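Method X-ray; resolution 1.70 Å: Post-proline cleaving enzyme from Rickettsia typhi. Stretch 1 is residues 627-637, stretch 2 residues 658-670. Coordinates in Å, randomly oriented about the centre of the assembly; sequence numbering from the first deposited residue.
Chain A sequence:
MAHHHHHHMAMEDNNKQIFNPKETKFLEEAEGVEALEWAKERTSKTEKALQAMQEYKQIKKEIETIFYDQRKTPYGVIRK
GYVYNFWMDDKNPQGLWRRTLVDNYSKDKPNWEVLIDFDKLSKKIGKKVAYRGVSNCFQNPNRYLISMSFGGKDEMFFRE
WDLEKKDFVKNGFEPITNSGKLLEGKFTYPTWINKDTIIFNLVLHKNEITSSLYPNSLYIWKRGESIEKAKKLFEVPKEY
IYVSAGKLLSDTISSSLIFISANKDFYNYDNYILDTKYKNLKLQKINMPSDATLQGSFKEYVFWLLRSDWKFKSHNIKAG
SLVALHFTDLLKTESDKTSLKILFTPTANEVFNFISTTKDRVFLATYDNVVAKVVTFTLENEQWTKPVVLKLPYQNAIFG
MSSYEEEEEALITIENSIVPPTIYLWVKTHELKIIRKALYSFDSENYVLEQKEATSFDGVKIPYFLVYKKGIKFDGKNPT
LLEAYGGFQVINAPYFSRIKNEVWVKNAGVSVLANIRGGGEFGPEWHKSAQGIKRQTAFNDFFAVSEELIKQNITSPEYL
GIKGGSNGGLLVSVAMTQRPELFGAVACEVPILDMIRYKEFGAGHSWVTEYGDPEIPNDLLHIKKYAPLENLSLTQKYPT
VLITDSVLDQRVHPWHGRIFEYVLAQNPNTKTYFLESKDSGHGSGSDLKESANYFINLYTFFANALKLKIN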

# COMPACT_ATOMS: atom_id res chain seq x y z
N ALA A 627 -22.53 -5.68 -9.05
CA ALA A 627 -22.52 -5.02 -7.75
C ALA A 627 -23.18 -5.96 -6.72
O ALA A 627 -24.30 -6.37 -6.94
CB ALA A 627 -23.25 -3.69 -7.83
N PRO A 628 -22.48 -6.31 -5.62
CA PRO A 628 -23.07 -7.35 -4.72
C PRO A 628 -24.43 -6.98 -4.17
O PRO A 628 -25.32 -7.86 -4.08
CB PRO A 628 -22.01 -7.51 -3.60
CG PRO A 628 -20.77 -7.00 -4.20
CD PRO A 628 -21.12 -5.94 -5.24
N LEU A 629 -24.67 -5.71 -3.86
CA LEU A 629 -25.97 -5.33 -3.22
C LEU A 629 -27.11 -5.41 -4.20
O LEU A 629 -28.30 -5.48 -3.78
CB LEU A 629 -25.93 -3.93 -2.61
CG LEU A 629 -24.89 -3.69 -1.51
CD1 LEU A 629 -24.90 -2.21 -1.14
CD2 LEU A 629 -25.22 -4.52 -0.29
N GLU A 630 -26.78 -5.45 -5.49
CA GLU A 630 -27.77 -5.62 -6.57
C GLU A 630 -27.99 -7.08 -6.99
O GLU A 630 -28.85 -7.37 -7.85
CB GLU A 630 -27.36 -4.85 -7.81
CG GLU A 630 -27.36 -3.35 -7.64
CD GLU A 630 -28.75 -2.76 -7.42
OE1 GLU A 630 -29.63 -2.89 -8.32
OE2 GLU A 630 -29.00 -2.18 -6.34
N ASN A 631 -27.27 -8.02 -6.39
CA ASN A 631 -27.29 -9.40 -6.87
C ASN A 631 -27.33 -10.32 -5.65
O ASN A 631 -26.66 -11.31 -5.59
CB ASN A 631 -26.10 -9.71 -7.79
CG ASN A 631 -26.21 -8.97 -9.12
OD1 ASN A 631 -26.92 -9.42 -10.04
ND2 ASN A 631 -25.60 -7.80 -9.19
N LEU A 632 -28.14 -9.95 -4.67
CA LEU A 632 -28.33 -10.76 -3.46
C LEU A 632 -29.75 -11.32 -3.38
O LEU A 632 -30.72 -10.60 -3.52
CB LEU A 632 -28.12 -9.94 -2.22
CG LEU A 632 -26.77 -9.70 -1.61
CD1 LEU A 632 -26.97 -8.76 -0.44
CD2 LEU A 632 -26.05 -10.92 -1.13
N SER A 633 -29.89 -12.59 -3.03
CA SER A 633 -31.22 -13.19 -2.90
C SER A 633 -31.38 -13.68 -1.48
O SER A 633 -30.50 -14.36 -0.97
CB SER A 633 -31.33 -14.36 -3.89
OG SER A 633 -32.46 -15.17 -3.64
N LEU A 634 -32.51 -13.37 -0.84
CA LEU A 634 -32.80 -13.85 0.54
C LEU A 634 -32.76 -15.37 0.74
O LEU A 634 -32.46 -15.83 1.84
CB LEU A 634 -34.16 -13.35 1.03
N THR A 635 -33.12 -16.13 -0.29
CA THR A 635 -33.28 -17.57 -0.17
C THR A 635 -32.07 -18.35 -0.63
O THR A 635 -32.09 -19.56 -0.74
CB THR A 635 -34.51 -18.03 -0.96
OG1 THR A 635 -34.24 -17.87 -2.35
CG2 THR A 635 -35.77 -17.21 -0.56
N GLN A 636 -30.97 -17.63 -0.92
CA GLN A 636 -29.72 -18.25 -1.32
C GLN A 636 -28.78 -18.44 -0.12
O GLN A 636 -28.59 -17.56 0.71
CB GLN A 636 -29.05 -17.48 -2.46
CG GLN A 636 -27.65 -17.98 -2.83
CD GLN A 636 -27.62 -19.29 -3.59
OE1 GLN A 636 -28.36 -19.47 -4.56
NE2 GLN A 636 -26.75 -20.22 -3.17
N LYS A 637 -28.18 -19.62 -0.03
CA LYS A 637 -27.14 -19.82 1.00
C LYS A 637 -25.89 -19.22 0.48
O LYS A 637 -25.46 -19.67 -0.54
CB LYS A 637 -26.87 -21.30 1.25
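Stretch 2 658-670: RIFEYVLAQNPNT

Segments distant in sequence often pack by a simple division: a helix offers apolar side chains to its neighbour, and the loop that follows it supplies polar groups that satisfy the neighbour's backbone. Residues 627-637 and 658-670 of this post-proline cleaving enzyme illustrate the principle, burying 546 Å² between them, both sides summed.

The apolar centre is built on two leucines of the first stretch. Leu629, in a short 3-10 segment that begins at Pro628, points its CA-to-CB bond sideways, yet its m,t rotamer brings the end of the side chain nearer to the helix. There its CD1 lies 3.8 Å from CG2 of Ile659, while its CD2 meets CD1 of Phe660 at 4.2 Å, at the edge of the aromatic ring, and CG2 of Val663 at 4.4 Å. Contacts with Ile659, Phe660 and Val663 are what a helical repeat predicts: Ile659 and Val663, four apart, return to much the same side, and Phe660 flanks them. Leu632 directs its CA-to-CB bond toward the helix and continues the apolar surface: its CD1 packs 3.7 Å from CG1 of Val663, and its CD2 lies 4.1 Å from CD2 of Leu664. Val663 thus touches both leucines. Pro628 adds a looser contact, its CB 4.4 Å from CE1 of Phe660.

The two stretches advance in the same general sense, Leu629 lying nearest Phe660, Leu634 nearest Asn667 and Lys637 nearest Asn669. Their backbones also draw closer along the way: the CA atoms of Leu629 and Phe660 are 7.2 Å apart, those of Leu634 and Asn667 only 4.9 Å. The change accompanies a change in conformation. The helix leads into two successive type I turns, Leu664 to Asn667 and Asn667 to Thr670, the second facing a type I turn from Ser633 to Gln636.

At this polar edge, side-chain amides meet backbone carbonyls. Asn667, buried and with its CA-to-CB bond toward the first stretch, donates a hydrogen bond from ND2 to O of Gln636 at 3.0 Å. Its OD1 works within its own loop, accepting a hydrogen bond from the backbone N of Asn669 at 2.9 Å, so one side chain both braces its turn and holds the neighbouring one. Asn669 reaches across as well, but the hydrogen bond from its ND2 to O of Leu634, although 2.9 Å long, is weak because the angle at the hydrogen is 123°. Farthest along, CA of Lys637 rests 3.8 Å from O of Asn669.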

# COMPACT_ATOMS: atom_id res chain seq x y z
N ARG A 658 -20.82 -1.93 6.66
CA ARG A 658 -22.03 -1.85 7.45
C ARG A 658 -23.24 -2.27 6.63
O ARG A 658 -24.02 -3.11 7.08
CB ARG A 658 -22.25 -0.43 7.93
CG ARG A 658 -21.44 -0.06 9.12
CD ARG A 658 -21.41 1.44 9.26
NE ARG A 658 -20.71 1.89 10.45
CZ ARG A 658 -20.66 3.17 10.84
NH1 ARG A 658 -21.33 4.12 10.18
NH2 ARG A 658 -19.98 3.47 11.94
N ILE A 659 -23.42 -1.68 5.44
CA ILE A 659 -24.59 -2.08 4.59
C ILE A 659 -24.64 -3.55 4.13
O ILE A 659 -25.75 -4.21 4.08
CB ILE A 659 -24.81 -1.08 3.40
CG1 ILE A 659 -26.17 -1.30 2.75
CG2 ILE A 659 -23.74 -1.15 2.27
CD1 ILE A 659 -27.32 -0.97 3.66
N PHE A 660 -23.45 -4.11 3.83
CA PHE A 660 -23.38 -5.49 3.46
C PHE A 660 -23.84 -6.36 4.65
O PHE A 660 -24.57 -7.26 4.46
CB PHE A 660 -21.98 -5.82 3.07
CG PHE A 660 -21.80 -7.11 2.34
CD1 PHE A 660 -22.65 -7.47 1.31
CD2 PHE A 660 -20.66 -7.87 2.58
CE1 PHE A 660 -22.47 -8.64 0.63
CE2 PHE A 660 -20.46 -9.02 1.88
CZ PHE A 660 -21.36 -9.39 0.87
N GLU A 661 -23.31 -6.08 5.85
CA GLU A 661 -23.75 -6.78 7.09
C GLU A 661 -25.27 -6.61 7.29
O GLU A 661 -25.99 -7.54 7.61
CB GLU A 661 -23.02 -6.22 8.29
CG GLU A 661 -23.47 -6.63 9.68
CD GLU A 661 -23.39 -8.14 9.95
OE1 GLU A 661 -22.96 -8.96 9.09
OE2 GLU A 661 -23.83 -8.53 11.06
N TYR A 662 -25.73 -5.37 7.14
CA TYR A 662 -27.15 -5.10 7.41
C TYR A 662 -28.06 -5.91 6.50
O TYR A 662 -29.04 -6.51 6.98
CB TYR A 662 -27.43 -3.61 7.30
CG TYR A 662 -28.88 -3.25 7.67
CD1 TYR A 662 -29.89 -3.32 6.74
CD2 TYR A 662 -29.16 -2.79 8.93
CE1 TYR A 662 -31.19 -2.98 7.09
CE2 TYR A 662 -30.43 -2.46 9.30
CZ TYR A 662 -31.44 -2.55 8.38
OH TYR A 662 -32.68 -2.20 8.80
N VAL A 663 -27.74 -5.95 5.21
CA VAL A 663 -28.54 -6.71 4.26
C VAL A 663 -28.37 -8.22 4.43
O VAL A 663 -29.36 -8.95 4.44
CB VAL A 663 -28.30 -6.28 2.80
CG1 VAL A 663 -29.28 -7.00 1.87
CG2 VAL A 663 -28.49 -4.78 2.69
N LEU A 664 -27.13 -8.69 4.59
CA LEU A 664 -26.90 -10.12 4.68
C LEU A 664 -27.47 -10.67 5.97
O LEU A 664 -27.99 -11.81 6.00
CB LEU A 664 -25.40 -10.44 4.60
CG LEU A 664 -24.86 -10.86 3.24
CD1 LEU A 664 -23.36 -11.12 3.39
CD2 LEU A 664 -25.53 -12.14 2.76
N ALA A 665 -27.35 -9.90 7.05
CA ALA A 665 -27.96 -10.31 8.33
C ALA A 665 -29.36 -10.83 8.14
O ALA A 665 -29.81 -11.71 8.91
CB ALA A 665 -28.02 -9.14 9.31
N GLN A 666 -30.08 -10.30 7.15
CA GLN A 666 -31.47 -10.66 6.91
C GLN A 666 -31.71 -11.91 6.06
O GLN A 666 -32.85 -12.23 5.77
CB GLN A 666 -32.21 -9.49 6.26
CG GLN A 666 -32.09 -8.26 7.13
CD GLN A 666 -32.84 -7.09 6.57
OE1 GLN A 666 -32.50 -6.58 5.50
NE2 GLN A 666 -33.84 -6.63 7.32
N ASN A 667 -30.64 -12.59 5.69
CA ASN A 667 -30.72 -13.83 4.94
C ASN A 667 -30.48 -14.92 5.97
O ASN A 667 -29.37 -15.04 6.45
CB ASN A 667 -29.63 -13.80 3.87
CG ASN A 667 -29.57 -15.05 3.05
OD1 ASN A 667 -29.68 -16.16 3.57
ND2 ASN A 667 -29.38 -14.88 1.74
N PRO A 668 -31.54 -15.71 6.33
CA PRO A 668 -31.44 -16.70 7.41
C PRO A 668 -30.73 -17.96 6.96
O PRO A 668 -30.50 -18.86 7.77
CB PRO A 668 -32.91 -16.99 7.75
CG PRO A 668 -33.60 -16.84 6.45
CD PRO A 668 -32.89 -15.72 5.72
N ASN A 669 -30.26 -17.97 5.70
CA ASN A 669 -29.48 -19.09 5.14
C ASN A 669 -28.01 -18.89 5.19
O ASN A 669 -27.25 -19.77 4.78
CB ASN A 669 -29.86 -19.28 3.69
CG ASN A 669 -31.36 -19.44 3.50
OD1 ASN A 669 -31.93 -20.45 3.90
ND2 ASN A 669 -32.00 -18.42 2.98
N THR A 670 -27.62 -17.72 5.69
CA THR A 670 -26.23 -17.26 5.59
C THR A 670 -25.75 -16.79 6.98
O THR A 670 -26.48 -16.11 7.71
CB THR A 670 -26.10 -16.14 4.57
OG1 THR A 670 -26.53 -16.58 3.26
CG2 THR A 670 -24.62 -15.69 4.49